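Local coordinates for protein DNA polymerase sliding clamp C (Sulfolobus tokodaii, PDB 3AIZ) that forms one subunit of a ring that encircles DNA and tethers the DNA polymerase catalytic subunit and other DNA-processing proteins to it during replication, at residues K131-T136 with S212-I217; S206-P211 with L227-P232; G160-L165 with E177-N182; D48-A53 with G234-F239; I154-E159 with I217-Q222. All blocks are in the same frame, centred on the assembly; numbering follows the deposited sequence.

Contact 1. Residues K131-T136 with S212-I217; sequences KAKALT and SDTVEI
A132 and I217 face each other as a hydrogen-bonded antiparallel pair, with A132 N giving to I217 O at 2.7 Å and I217 N returning a bond to A132 O. Two residues on, A134 and V215 repeat the exchange: V215 N to A134 O is nearly straight (173°), whereas A134 N to V215 O, at 3.0 Å, is more bent. A final backbone bond, T136 N to D213 O, carries the pairing into the first turn of helix 136-149. The fold is recognisable here, because these are neighbouring strands of the long outer sheet of a PCNA subunit, and the chain leaves the first of them directly into a helix on its inner side. Apolar contact lies on that helix side, where A134 CB meets V215 CG1 at 4.4 Å and both V215 and I217 reach F139. On the other sheet face the extended chain of K133 slants over T214, bringing CE to 3.4 Å from T214 OG1, a hydroxyl that is hydrogen-bonded to N230 OD1. Hydroxyls supply the remaining polar link: T136 OG1 donates to S212 OG at 2.9 Å, and S212 OG is bonded in addition to N230 O of strand 223-231.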
# COMPACT_ATOMS: atom_id res chain seq x y z
N LYS C 131 10.74 33.90 -23.54
CA LYS C 131 11.83 33.01 -23.16
C LYS C 131 12.01 32.98 -21.65
O LYS C 131 12.16 34.02 -21.01
CB LYS C 131 13.13 33.45 -23.85
CG LYS C 131 14.27 32.46 -23.72
CD LYS C 131 15.47 32.92 -24.53
CE LYS C 131 15.09 33.16 -25.98
NZ LYS C 131 16.25 33.57 -26.82
N ALA C 132 12.01 31.78 -21.08
CA ALA C 132 12.13 31.62 -19.63
C ALA C 132 13.19 30.59 -19.26
O ALA C 132 13.41 29.62 -19.99
CB ALA C 132 10.79 31.23 -19.03
N LYS C 133 13.84 30.82 -18.13
CA LYS C 133 14.86 29.90 -17.63
C LYS C 133 14.38 29.29 -16.32
O LYS C 133 13.68 29.95 -15.54
CB LYS C 133 16.18 30.63 -17.42
CG LYS C 133 17.37 29.74 -17.13
CD LYS C 133 18.65 30.56 -17.02
CE LYS C 133 19.86 29.69 -16.75
NZ LYS C 133 21.11 30.50 -16.68
N ALA C 134 14.74 28.04 -16.07
CA ALA C 134 14.29 27.34 -14.87
C ALA C 134 15.20 26.17 -14.54
O ALA C 134 15.95 25.69 -15.39
CB ALA C 134 12.86 26.86 -15.04
N LEU C 135 15.15 25.72 -13.29
CA LEU C 135 15.87 24.53 -12.87
C LEU C 135 15.35 23.32 -13.63
O LEU C 135 14.14 23.07 -13.66
CB LEU C 135 15.73 24.29 -11.37
CG LEU C 135 16.69 25.02 -10.44
CD1 LEU C 135 16.43 24.61 -9.01
CD2 LEU C 135 18.13 24.72 -10.83
N THR C 136 16.26 22.56 -14.23
CA THR C 136 15.87 21.36 -14.97
C THR C 136 15.10 20.41 -14.07
O THR C 136 14.11 19.81 -14.49
CB THR C 136 17.09 20.64 -15.56
OG1 THR C 136 17.79 21.53 -16.45
CG2 THR C 136 16.66 19.40 -16.32
N SER C 212 21.22 17.74 -17.08
CA SER C 212 21.00 19.17 -17.27
C SER C 212 20.77 19.91 -15.95
O SER C 212 19.95 19.50 -15.14
CB SER C 212 19.83 19.41 -18.22
OG SER C 212 19.68 20.79 -18.52
N ASP C 213 21.51 21.00 -15.75
CA ASP C 213 21.35 21.83 -14.56
C ASP C 213 20.16 22.77 -14.70
O ASP C 213 19.23 22.73 -13.89
CB ASP C 213 22.64 22.62 -14.28
CG ASP C 213 23.25 23.22 -15.54
OD1 ASP C 213 22.76 24.27 -16.02
OD2 ASP C 213 24.24 22.63 -16.05
N THR C 214 20.18 23.61 -15.73
CA THR C 214 19.08 24.53 -16.00
C THR C 214 18.51 24.29 -17.39
O THR C 214 19.20 23.77 -18.27
CB THR C 214 19.52 26.00 -15.86
OG1 THR C 214 20.49 26.31 -16.87
CG2 THR C 214 20.11 26.26 -14.48
N VAL C 215 17.26 24.68 -17.59
CA VAL C 215 16.59 24.51 -18.88
C VAL C 215 15.97 25.82 -19.36
O VAL C 215 15.30 26.51 -18.59
CB VAL C 215 15.51 23.41 -18.81
CG1 VAL C 215 14.53 23.70 -17.68
CG2 VAL C 215 14.78 23.30 -20.14
N GLU C 216 16.19 26.14 -20.62
CA GLU C 216 15.63 27.36 -21.20
C GLU C 216 14.42 27.03 -22.07
O GLU C 216 14.50 26.23 -23.00
CB GLU C 216 16.69 28.11 -22.01
CG GLU C 216 17.88 28.56 -21.17
CD GLU C 216 18.96 29.24 -21.99
OE1 GLU C 216 18.62 29.94 -22.97
OE2 GLU C 216 20.15 29.07 -21.66
N ILE C 217 13.29 27.66 -21.75
CA ILE C 217 12.04 27.43 -22.46
C ILE C 217 11.68 28.63 -23.32
O ILE C 217 11.55 29.75 -22.82
CB ILE C 217 10.89 27.19 -21.46
CG1 ILE C 217 11.32 26.21 -20.37
CG2 ILE C 217 9.65 26.69 -22.19
CD1 ILE C 217 10.35 26.11 -19.22

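Contact 2. Residues S206-P211 with L227-P232; sequences SKMRKP and LRYNLP
M208 approaches Y229 with CG set anti to its carbonyl carbon (chi1 -72°), and further bends at chi2 and chi3 curl the thioether back toward the strand; Y229 holds its own ring CG beside the backbone N (chi1 -71°). M208 CB, whose bond from CA points toward the strand, lies over one ring face of Y229, 3.8 Å from the centroid though shifted toward the rim, a CH-pi contact. The sulfur stands obliquely off that ring, with SD 5.4 Å from the centroid, in a Met-aromatic pairing, and the terminal CE reaches Y229 CB at 3.7 Å. The loop that follows helix 199-203, beginning with a short 3-10 turn, packs here against strand 223-231 near the middle of the PCNA subunit. Farther along, L231 reaches the loop with CD2, one methyl meeting two residues: P211, through CB at 4.0 Å and O at 3.7 Å, and, more distantly, M208 CE. P232 CD flanks the same carbonyl, 3.8 Å from P211 O. The phenol is fixed from elsewhere, since Y229 OH is hydrogen-bonded to T205 OG1 and T136 and F139 of helix 136-149 touch the side chain, while Y13 and T17 of helix 8-18 pack against P211 and M208.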
# COMPACT_ATOMS: atom_id res chain seq x y z
N SER C 206 11.93 14.55 -20.10
CA SER C 206 12.09 14.60 -18.65
C SER C 206 13.35 13.89 -18.15
O SER C 206 13.92 14.27 -17.13
CB SER C 206 10.85 14.02 -17.96
OG SER C 206 10.55 12.72 -18.44
N LYS C 207 13.79 12.86 -18.87
CA LYS C 207 14.98 12.12 -18.47
C LYS C 207 16.27 12.91 -18.69
O LYS C 207 17.37 12.35 -18.66
CB LYS C 207 15.05 10.76 -19.18
CG LYS C 207 14.35 9.64 -18.42
CD LYS C 207 14.46 8.30 -19.14
CE LYS C 207 13.32 8.10 -20.13
NZ LYS C 207 13.28 9.15 -21.18
N MET C 208 16.13 14.22 -18.92
CA MET C 208 17.29 15.11 -18.99
C MET C 208 17.58 15.68 -17.61
O MET C 208 18.52 16.46 -17.43
CB MET C 208 17.03 16.25 -19.98
CG MET C 208 17.05 15.83 -21.45
SD MET C 208 18.68 15.31 -22.01
CE MET C 208 19.67 16.74 -21.57
N ARG C 209 16.77 15.28 -16.64
CA ARG C 209 16.90 15.74 -15.26
C ARG C 209 18.34 15.75 -14.75
O ARG C 209 18.88 16.81 -14.43
CB ARG C 209 16.05 14.87 -14.33
CG ARG C 209 16.26 15.14 -12.85
CD ARG C 209 15.49 14.13 -12.01
NE ARG C 209 14.11 14.01 -12.47
CZ ARG C 209 13.11 14.79 -12.05
NH1 ARG C 209 11.89 14.61 -12.53
NH2 ARG C 209 13.34 15.74 -11.16
N LYS C 210 18.95 14.58 -14.69
CA LYS C 210 20.30 14.44 -14.14
C LYS C 210 21.36 15.25 -14.89
O LYS C 210 22.07 16.06 -14.28
CB LYS C 210 20.71 12.97 -14.06
CG LYS C 210 19.89 12.15 -13.08
CD LYS C 210 20.33 10.69 -13.08
CE LYS C 210 21.82 10.57 -12.84
NZ LYS C 210 22.23 11.19 -11.55
N PRO C 211 21.48 15.05 -16.21
CA PRO C 211 22.55 15.70 -16.99
C PRO C 211 22.44 17.22 -17.00
O PRO C 211 23.46 17.90 -16.95
CB PRO C 211 22.33 15.16 -18.41
CG PRO C 211 21.50 13.93 -18.24
CD PRO C 211 20.63 14.20 -17.06
N LEU C 227 13.03 23.72 -26.19
CA LEU C 227 13.52 23.36 -24.88
C LEU C 227 15.02 23.13 -24.95
O LEU C 227 15.48 22.16 -25.55
CB LEU C 227 12.83 22.10 -24.36
CG LEU C 227 11.32 22.18 -24.13
CD1 LEU C 227 10.77 20.80 -23.78
CD2 LEU C 227 10.98 23.19 -23.06
N ARG C 228 15.79 24.04 -24.37
CA ARG C 228 17.24 23.88 -24.32
C ARG C 228 17.68 23.45 -22.94
O ARG C 228 17.70 24.25 -22.01
CB ARG C 228 17.95 25.18 -24.71
CG ARG C 228 19.39 25.24 -24.21
CD ARG C 228 20.17 26.37 -24.84
NE ARG C 228 20.36 26.17 -26.27
CZ ARG C 228 21.26 26.82 -27.00
NH1 ARG C 228 22.06 27.71 -26.42
NH2 ARG C 228 21.37 26.57 -28.30
N TYR C 229 18.02 22.17 -22.81
CA TYR C 229 18.56 21.66 -21.56
C TYR C 229 20.05 21.93 -21.51
O TYR C 229 20.84 21.25 -22.17
CB TYR C 229 18.27 20.17 -21.42
CG TYR C 229 16.82 19.85 -21.16
CD1 TYR C 229 15.96 19.53 -22.21
CD2 TYR C 229 16.30 19.86 -19.87
CE1 TYR C 229 14.63 19.23 -21.98
CE2 TYR C 229 14.97 19.57 -19.63
CZ TYR C 229 14.14 19.25 -20.69
OH TYR C 229 12.82 18.96 -20.45
N ASN C 230 20.44 22.94 -20.74
CA ASN C 230 21.84 23.32 -20.62
C ASN C 230 22.70 22.20 -20.05
O ASN C 230 22.27 21.46 -19.16
CB ASN C 230 21.98 24.57 -19.75
CG ASN C 230 21.34 25.79 -20.38
OD1 ASN C 230 20.70 26.59 -19.69
ND2 ASN C 230 21.51 25.95 -21.69
N LEU C 231 23.91 22.07 -20.58
CA LEU C 231 24.85 21.06 -20.12
C LEU C 231 26.12 21.74 -19.63
O LEU C 231 26.43 22.85 -20.05
CB LEU C 231 25.18 20.08 -21.25
CG LEU C 231 24.02 19.21 -21.75
CD1 LEU C 231 24.42 18.47 -23.01
CD2 LEU C 231 23.58 18.23 -20.66
N PRO C 232 26.87 21.06 -18.75
CA PRO C 232 28.14 21.58 -18.24
C PRO C 232 29.09 21.98 -19.37
O PRO C 232 29.00 21.43 -20.47
CB PRO C 232 28.71 20.40 -17.46
CG PRO C 232 27.52 19.64 -17.02
CD PRO C 232 26.51 19.77 -18.13

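Contact 3. Residues G160-L165 with E177-N182; sequences GGKLYL and ELSTEN
L178 meets L163 as a hydrogen-bonded antiparallel pair: L163 N gives to L178 O at 2.9 Å, and L178 N returns a bond to L163 O at 2.7 Å. Both side chains leave on the same sheet face, where L163 CB and L178 CB lie 4.2 Å apart. L178 then sends CD1 obliquely across to L165 CG at 3.9 Å. Beyond the two segments this leucine cluster runs on to L185 and to I142 and I146 of helix 136-149.

K162 works on the opposite face. With CG anti to the carbonyl carbon (chi1 -63°) and the rest of the chain extended, it passes alongside S179, its CG 3.5 Å from S179 CB, before NZ arrives between two carboxylates. The salt bridge to E181 OE2 is the shorter at 2.8 Å, with NZ lying above the carboxylate plane; that to E177 OE2, at 3.3 Å, is weak as a hydrogen bond. One ammonium thus ties the strand end to the turn beyond it. These segments belong to the hairpin of strands 162-168 and 172-178, the latter an outermost strand of the four-stranded sheet within this subunit. Rings of the PCNA family close by joining such edge strands, and here the backbone of E177 bonds to the neighbouring PCNA2 subunit.

E177, its CG anti to the backbone N, lies side by side with Y164, pointing the same way; CG approaches Y164 CE2 at 3.7 Å, and the ring and carboxylate planes stand 49° apart. Y164 also packs on R110 of PCNA2, which places this pair at the subunit boundary.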
# COMPACT_ATOMS: atom_id res chain seq x y z
N GLY C 160 2.41 38.13 -18.37
CA GLY C 160 2.99 38.96 -17.33
C GLY C 160 4.33 38.43 -16.85
O GLY C 160 4.73 38.69 -15.71
N GLY C 161 5.02 37.69 -17.71
CA GLY C 161 6.32 37.14 -17.37
C GLY C 161 6.24 35.79 -16.70
O GLY C 161 7.25 35.21 -16.32
N LYS C 162 5.02 35.27 -16.56
CA LYS C 162 4.82 33.97 -15.94
C LYS C 162 4.47 32.91 -16.98
O LYS C 162 3.84 33.21 -18.00
CB LYS C 162 3.74 34.03 -14.86
CG LYS C 162 4.08 34.94 -13.70
CD LYS C 162 3.02 34.86 -12.61
CE LYS C 162 3.35 35.78 -11.45
NZ LYS C 162 2.31 35.68 -10.38
N LEU C 163 4.89 31.67 -16.72
CA LEU C 163 4.63 30.57 -17.63
C LEU C 163 3.53 29.66 -17.10
O LEU C 163 3.57 29.22 -15.95
CB LEU C 163 5.91 29.76 -17.87
CG LEU C 163 5.81 28.61 -18.87
CD1 LEU C 163 5.28 29.11 -20.20
CD2 LEU C 163 7.15 27.94 -19.04
N TYR C 164 2.54 29.38 -17.94
CA TYR C 164 1.42 28.52 -17.56
C TYR C 164 1.35 27.29 -18.45
O TYR C 164 1.07 27.39 -19.64
CB TYR C 164 0.11 29.30 -17.64
CG TYR C 164 0.02 30.47 -16.70
CD1 TYR C 164 0.28 31.76 -17.14
CD2 TYR C 164 -0.32 30.29 -15.36
CE1 TYR C 164 0.20 32.84 -16.28
CE2 TYR C 164 -0.41 31.36 -14.50
CZ TYR C 164 -0.14 32.64 -14.96
OH TYR C 164 -0.22 33.70 -14.10
N LEU C 165 1.61 26.12 -17.86
CA LEU C 165 1.53 24.87 -18.60
C LEU C 165 0.19 24.19 -18.35
O LEU C 165 -0.11 23.78 -17.23
CB LEU C 165 2.67 23.94 -18.19
CG LEU C 165 4.08 24.54 -18.23
CD1 LEU C 165 5.12 23.47 -17.95
CD2 LEU C 165 4.34 25.19 -19.58
N GLU C 177 1.27 26.85 -12.73
CA GLU C 177 1.93 28.14 -12.88
C GLU C 177 3.40 28.07 -12.51
O GLU C 177 3.76 27.56 -11.45
CB GLU C 177 1.23 29.20 -12.02
CG GLU C 177 2.00 30.50 -11.89
CD GLU C 177 1.41 31.43 -10.85
OE1 GLU C 177 0.28 31.16 -10.38
OE2 GLU C 177 2.06 32.44 -10.51
N LEU C 178 4.25 28.59 -13.38
CA LEU C 178 5.67 28.73 -13.09
C LEU C 178 6.05 30.20 -13.14
O LEU C 178 5.68 30.91 -14.08
CB LEU C 178 6.52 27.95 -14.09
CG LEU C 178 6.44 26.42 -14.11
CD1 LEU C 178 5.12 25.95 -14.69
CD2 LEU C 178 7.60 25.85 -14.90
N SER C 179 6.78 30.66 -12.14
CA SER C 179 7.18 32.06 -12.07
C SER C 179 8.35 32.24 -11.12
O SER C 179 8.68 31.34 -10.35
CB SER C 179 6.00 32.92 -11.60
OG SER C 179 5.58 32.55 -10.31
N THR C 180 8.97 33.41 -11.17
CA THR C 180 10.04 33.74 -10.24
C THR C 180 9.46 33.85 -8.83
O THR C 180 10.17 33.68 -7.84
CB THR C 180 10.71 35.07 -10.60
OG1 THR C 180 9.72 36.11 -10.65
CG2 THR C 180 11.38 34.96 -11.96
N GLU C 181 8.16 34.12 -8.76
CA GLU C 181 7.45 34.22 -7.50
C GLU C 181 7.44 32.90 -6.74
O GLU C 181 7.85 32.83 -5.58
CB GLU C 181 6.01 34.69 -7.75
CG GLU C 181 5.08 34.56 -6.55
CD GLU C 181 3.66 34.99 -6.86
OE1 GLU C 181 2.73 34.53 -6.17
OE2 GLU C 181 3.47 35.79 -7.81
N ASN C 182 6.98 31.84 -7.41
CA ASN C 182 6.89 30.53 -6.77
C ASN C 182 8.12 29.64 -7.02
O ASN C 182 8.08 28.44 -6.79
CB ASN C 182 5.61 29.80 -7.20
CG ASN C 182 5.58 29.50 -8.69
OD1 ASN C 182 6.58 29.61 -9.38
ND2 ASN C 182 4.41 29.09 -9.18

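Contact 4. Residues D48-A53 with G234-F239; sequences DILIPA and GGYADF
I49 and A237 lie on the buried side of this strand pair, with I49 CG1 set against A237 CB at 3.9 Å on the face turned to helix 8-18, where I14 and L18 take up the rest of the isoleucine. Between the faces runs regular antiparallel pairing: D48 with D238 and L50 with Y236 each exchange two backbone bonds, D238 N to D48 O being 2.8 Å and Y236 N to L50 O 3.1 Å. At the far end G235 brings its CA to 3.4 Å from P52 CD.

The other face is partly exposed and more polar, although L50 and Y236 pack closely there. Y236 CG lies between its backbone N and carbonyl carbon (chi1 58°), and the ring receives L50 over one face, CB 3.9 Å from the centroid but offset toward the rim; L50 CD2 adds a contact to Y236 CE2. D48 and D238 come near on this face with like charges, OD2 to OD2 being 4.3 Å. Their repulsion is probably eased by arginines, R37 paired with D48 and R228 with D238, the latter also making a cation-pi contact with Y236.

One strand comes from the N-terminal and the other from the C-terminal PCNA domain, so their pairing fuses the two halves into the continuous outer sheet characteristic of a PCNA subunit.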
# COMPACT_ATOMS: atom_id res chain seq x y z
N ASP C 48 18.89 18.95 -31.46
CA ASP C 48 20.23 19.46 -31.75
C ASP C 48 21.06 19.52 -30.47
O ASP C 48 20.86 20.39 -29.62
CB ASP C 48 20.14 20.84 -32.39
CG ASP C 48 21.49 21.36 -32.82
OD1 ASP C 48 22.32 20.55 -33.30
OD2 ASP C 48 21.73 22.58 -32.68
N ILE C 49 22.00 18.59 -30.34
CA ILE C 49 22.83 18.50 -29.15
C ILE C 49 24.29 18.85 -29.42
O ILE C 49 24.85 18.46 -30.45
CB ILE C 49 22.77 17.09 -28.53
CG1 ILE C 49 21.32 16.72 -28.18
CG2 ILE C 49 23.65 17.00 -27.30
CD1 ILE C 49 21.15 15.31 -27.66
N LEU C 50 24.89 19.59 -28.50
CA LEU C 50 26.31 19.92 -28.59
C LEU C 50 27.00 19.65 -27.26
O LEU C 50 26.69 20.28 -26.25
CB LEU C 50 26.51 21.38 -28.99
CG LEU C 50 27.97 21.86 -28.94
CD1 LEU C 50 28.85 21.03 -29.86
CD2 LEU C 50 28.05 23.34 -29.30
N ILE C 51 27.93 18.70 -27.26
CA ILE C 51 28.70 18.38 -26.07
C ILE C 51 30.16 18.75 -26.31
O ILE C 51 30.93 17.96 -26.84
CB ILE C 51 28.59 16.88 -25.73
CG1 ILE C 51 27.12 16.46 -25.68
CG2 ILE C 51 29.29 16.59 -24.42
CD1 ILE C 51 26.92 14.99 -25.39
N PRO C 52 30.53 19.98 -25.91
CA PRO C 52 31.87 20.54 -26.14
C PRO C 52 32.98 19.67 -25.58
O PRO C 52 32.74 18.85 -24.69
CB PRO C 52 31.81 21.87 -25.38
CG PRO C 52 30.37 22.22 -25.33
CD PRO C 52 29.65 20.91 -25.20
N ALA C 53 34.19 19.84 -26.11
CA ALA C 53 35.34 19.07 -25.66
C ALA C 53 35.56 19.21 -24.16
O ALA C 53 35.93 18.25 -23.49
CB ALA C 53 36.59 19.51 -26.42
N GLY C 234 29.29 24.70 -21.17
CA GLY C 234 28.67 25.40 -22.28
C GLY C 234 27.96 24.51 -23.28
O GLY C 234 27.69 24.93 -24.40
N GLY C 235 27.66 23.28 -22.87
CA GLY C 235 26.96 22.35 -23.74
C GLY C 235 25.46 22.58 -23.70
O GLY C 235 24.98 23.41 -22.92
N TYR C 236 24.72 21.86 -24.52
CA TYR C 236 23.27 21.97 -24.53
C TYR C 236 22.59 20.84 -25.30
O TYR C 236 23.22 20.15 -26.10
CB TYR C 236 22.83 23.33 -25.11
CG TYR C 236 23.33 23.59 -26.51
CD1 TYR C 236 22.67 23.07 -27.62
CD2 TYR C 236 24.46 24.37 -26.74
CE1 TYR C 236 23.12 23.31 -28.90
CE2 TYR C 236 24.92 24.62 -28.02
CZ TYR C 236 24.24 24.09 -29.10
OH TYR C 236 24.69 24.33 -30.38
N ALA C 237 21.31 20.65 -25.03
CA ALA C 237 20.48 19.69 -25.74
C ALA C 237 19.19 20.36 -26.16
O ALA C 237 18.28 20.54 -25.35
CB ALA C 237 20.20 18.48 -24.86
N ASP C 238 19.10 20.75 -27.43
CA ASP C 238 17.94 21.47 -27.93
C ASP C 238 16.85 20.53 -28.44
O ASP C 238 17.11 19.59 -29.18
CB ASP C 238 18.34 22.45 -29.04
CG ASP C 238 19.13 23.63 -28.51
OD1 ASP C 238 19.15 23.84 -27.28
OD2 ASP C 238 19.73 24.36 -29.33
N PHE C 239 15.61 20.81 -28.03
CA PHE C 239 14.46 20.07 -28.53
C PHE C 239 13.45 21.03 -29.16
O PHE C 239 12.81 21.82 -28.46
CB PHE C 239 13.80 19.28 -27.40
CG PHE C 239 14.66 18.18 -26.85
CD1 PHE C 239 15.64 18.46 -25.91
CD2 PHE C 239 14.49 16.87 -27.26
CE1 PHE C 239 16.44 17.45 -25.40
CE2 PHE C 239 15.28 15.86 -26.75
CZ PHE C 239 16.26 16.15 -25.82

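Contact 5. Residues I154-E159 with I217-Q222; sequences ITFKAE and IAFGSQ
F156 sets its CB squarely over the F219 ring, 3.8 Å from the centroid and almost on the ring normal, a CH-pi contact. The F156 ring then turns its edge toward the face of F219 in a T-shaped pair, with centroids 5.7 Å apart and planes at 67°. A158 completes the grip on F219 from the rim: its backbone N lies in the ring plane at the edge, and CB is 3.9 Å from F219 CZ. I217 crosses F156 at about a right angle, touching F156 CE2 with CG2, also at 3.9 Å.

What brings these groups together is the meeting of two sheets. Segment 154-159, from the four-stranded sheet, and segment 217-220, from the long outer sheet, have axes 8.0 Å apart and cross at 92° here, where the two sheets of the C-terminal PCNA domain face each other. F219 reaches across the interval to the backbone of strand 153-159, with CG between its own backbone N and carbonyl carbon (chi1 66°) and CE2 near F156 O.

A second shell wedges the aromatic pair in place. L225 of strand 223-231 touches F156, I217 and F219, while L163 of strand 162-168 packs on both I217 and F219. F130 meets the F219 ring at an inclined angle, Y197 touches it as well, and L165 and V202 hold F156. The backbone of strand 153-159 is itself fixed between neighbours, F156 bonding to S195 and K157 to Y164.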
# COMPACT_ATOMS: atom_id res chain seq x y z
N ILE C 154 -0.08 20.04 -24.58
CA ILE C 154 0.26 20.94 -23.48
C ILE C 154 0.30 22.38 -23.98
O ILE C 154 1.14 22.73 -24.80
CB ILE C 154 1.64 20.61 -22.89
CG1 ILE C 154 1.68 19.16 -22.39
CG2 ILE C 154 1.99 21.57 -21.77
CD1 ILE C 154 3.01 18.77 -21.78
N THR C 155 -0.61 23.20 -23.48
CA THR C 155 -0.62 24.62 -23.83
C THR C 155 0.44 25.38 -23.05
O THR C 155 0.39 25.43 -21.82
CB THR C 155 -2.00 25.27 -23.58
OG1 THR C 155 -2.94 24.80 -24.54
CG2 THR C 155 -1.89 26.78 -23.70
N PHE C 156 1.40 25.95 -23.76
CA PHE C 156 2.39 26.83 -23.16
C PHE C 156 1.91 28.27 -23.31
O PHE C 156 1.80 28.78 -24.42
CB PHE C 156 3.75 26.67 -23.85
CG PHE C 156 4.51 25.46 -23.40
CD1 PHE C 156 4.07 24.18 -23.70
CD2 PHE C 156 5.69 25.59 -22.68
CE1 PHE C 156 4.77 23.07 -23.30
CE2 PHE C 156 6.40 24.48 -22.27
CZ PHE C 156 5.95 23.22 -22.58
N LYS C 157 1.62 28.92 -22.19
CA LYS C 157 1.11 30.28 -22.22
C LYS C 157 1.92 31.21 -21.32
O LYS C 157 2.12 30.93 -20.14
CB LYS C 157 -0.37 30.30 -21.81
CG LYS C 157 -1.01 31.68 -21.85
CD LYS C 157 -2.53 31.56 -21.81
CE LYS C 157 -3.19 32.93 -21.69
NZ LYS C 157 -2.93 33.56 -20.36
N ALA C 158 2.39 32.31 -21.90
CA ALA C 158 3.15 33.30 -21.14
C ALA C 158 2.31 34.55 -20.92
O ALA C 158 1.79 35.14 -21.87
CB ALA C 158 4.44 33.63 -21.86
N GLU C 159 2.18 34.96 -19.67
CA GLU C 159 1.40 36.14 -19.32
C GLU C 159 2.01 36.88 -18.14
O GLU C 159 2.12 36.34 -17.04
CB GLU C 159 -0.05 35.75 -19.00
CG GLU C 159 -0.97 36.93 -18.73
CD GLU C 159 -2.41 36.51 -18.52
OE1 GLU C 159 -2.66 35.60 -17.70
OE2 GLU C 159 -3.30 37.09 -19.18
N ILE C 217 13.29 27.66 -21.75
CA ILE C 217 12.04 27.43 -22.46
C ILE C 217 11.68 28.63 -23.32
O ILE C 217 11.55 29.75 -22.82
CB ILE C 217 10.89 27.19 -21.46
CG1 ILE C 217 11.32 26.21 -20.37
CG2 ILE C 217 9.65 26.69 -22.19
CD1 ILE C 217 10.35 26.11 -19.22
N ALA C 218 11.53 28.40 -24.62
CA ALA C 218 11.19 29.47 -25.56
C ALA C 218 10.12 29.00 -26.54
O ALA C 218 10.16 27.87 -27.01
CB ALA C 218 12.43 29.95 -26.30
N PHE C 219 9.17 29.88 -26.84
CA PHE C 219 8.07 29.51 -27.73
C PHE C 219 7.29 30.73 -28.20
O PHE C 219 7.56 31.86 -27.78
CB PHE C 219 7.12 28.54 -27.02
CG PHE C 219 6.40 29.15 -25.85
CD1 PHE C 219 6.93 29.08 -24.58
CD2 PHE C 219 5.19 29.80 -26.04
CE1 PHE C 219 6.27 29.63 -23.50
CE2 PHE C 219 4.52 30.36 -24.96
CZ PHE C 219 5.06 30.28 -23.70
N GLY C 220 6.32 30.49 -29.07
CA GLY C 220 5.48 31.54 -29.60
C GLY C 220 4.41 30.96 -30.50
O GLY C 220 4.48 29.79 -30.88
N SER C 221 3.42 31.77 -30.85
CA SER C 221 2.34 31.31 -31.71
C SER C 221 2.85 30.82 -33.06
O SER C 221 3.64 31.50 -33.72
CB SER C 221 1.31 32.43 -31.92
OG SER C 221 0.29 32.02 -32.82
N GLN C 222 2.42 29.63 -33.45
CA GLN C 222 2.73 29.07 -34.76
C GLN C 222 4.22 28.80 -34.99
O GLN C 222 4.63 28.49 -36.11
CB GLN C 222 2.19 29.98 -35.87
CG GLN C 222 0.68 30.03 -35.95
CD GLN C 222 0.18 31.02 -36.98
OE1 GLN C 222 0.89 31.97 -37.34
NE2 GLN C 222 -1.04 30.81 -37.46

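Contacts 1, 2 and 4 follow one another across the same outer sheet: E216 N bonds R228 O at 2.8 Å between contacts 1 and 2, and R228 NE bridges D238 OD1, also at 2.8 Å, between contacts 2 and 4. Contact 5 continues strand 214-220 beyond contact 1, sharing I217, and turns from that sheet to the four-stranded one. There it joins contact 3, whose centre lies about 12 Å away, through Y164 N to K157 O and through L163 on F219. Contacts 3 and 4 are the farthest apart, about 26 Å between centres: one sits at the PCNA2 boundary, the other where the two domains of this subunit meet.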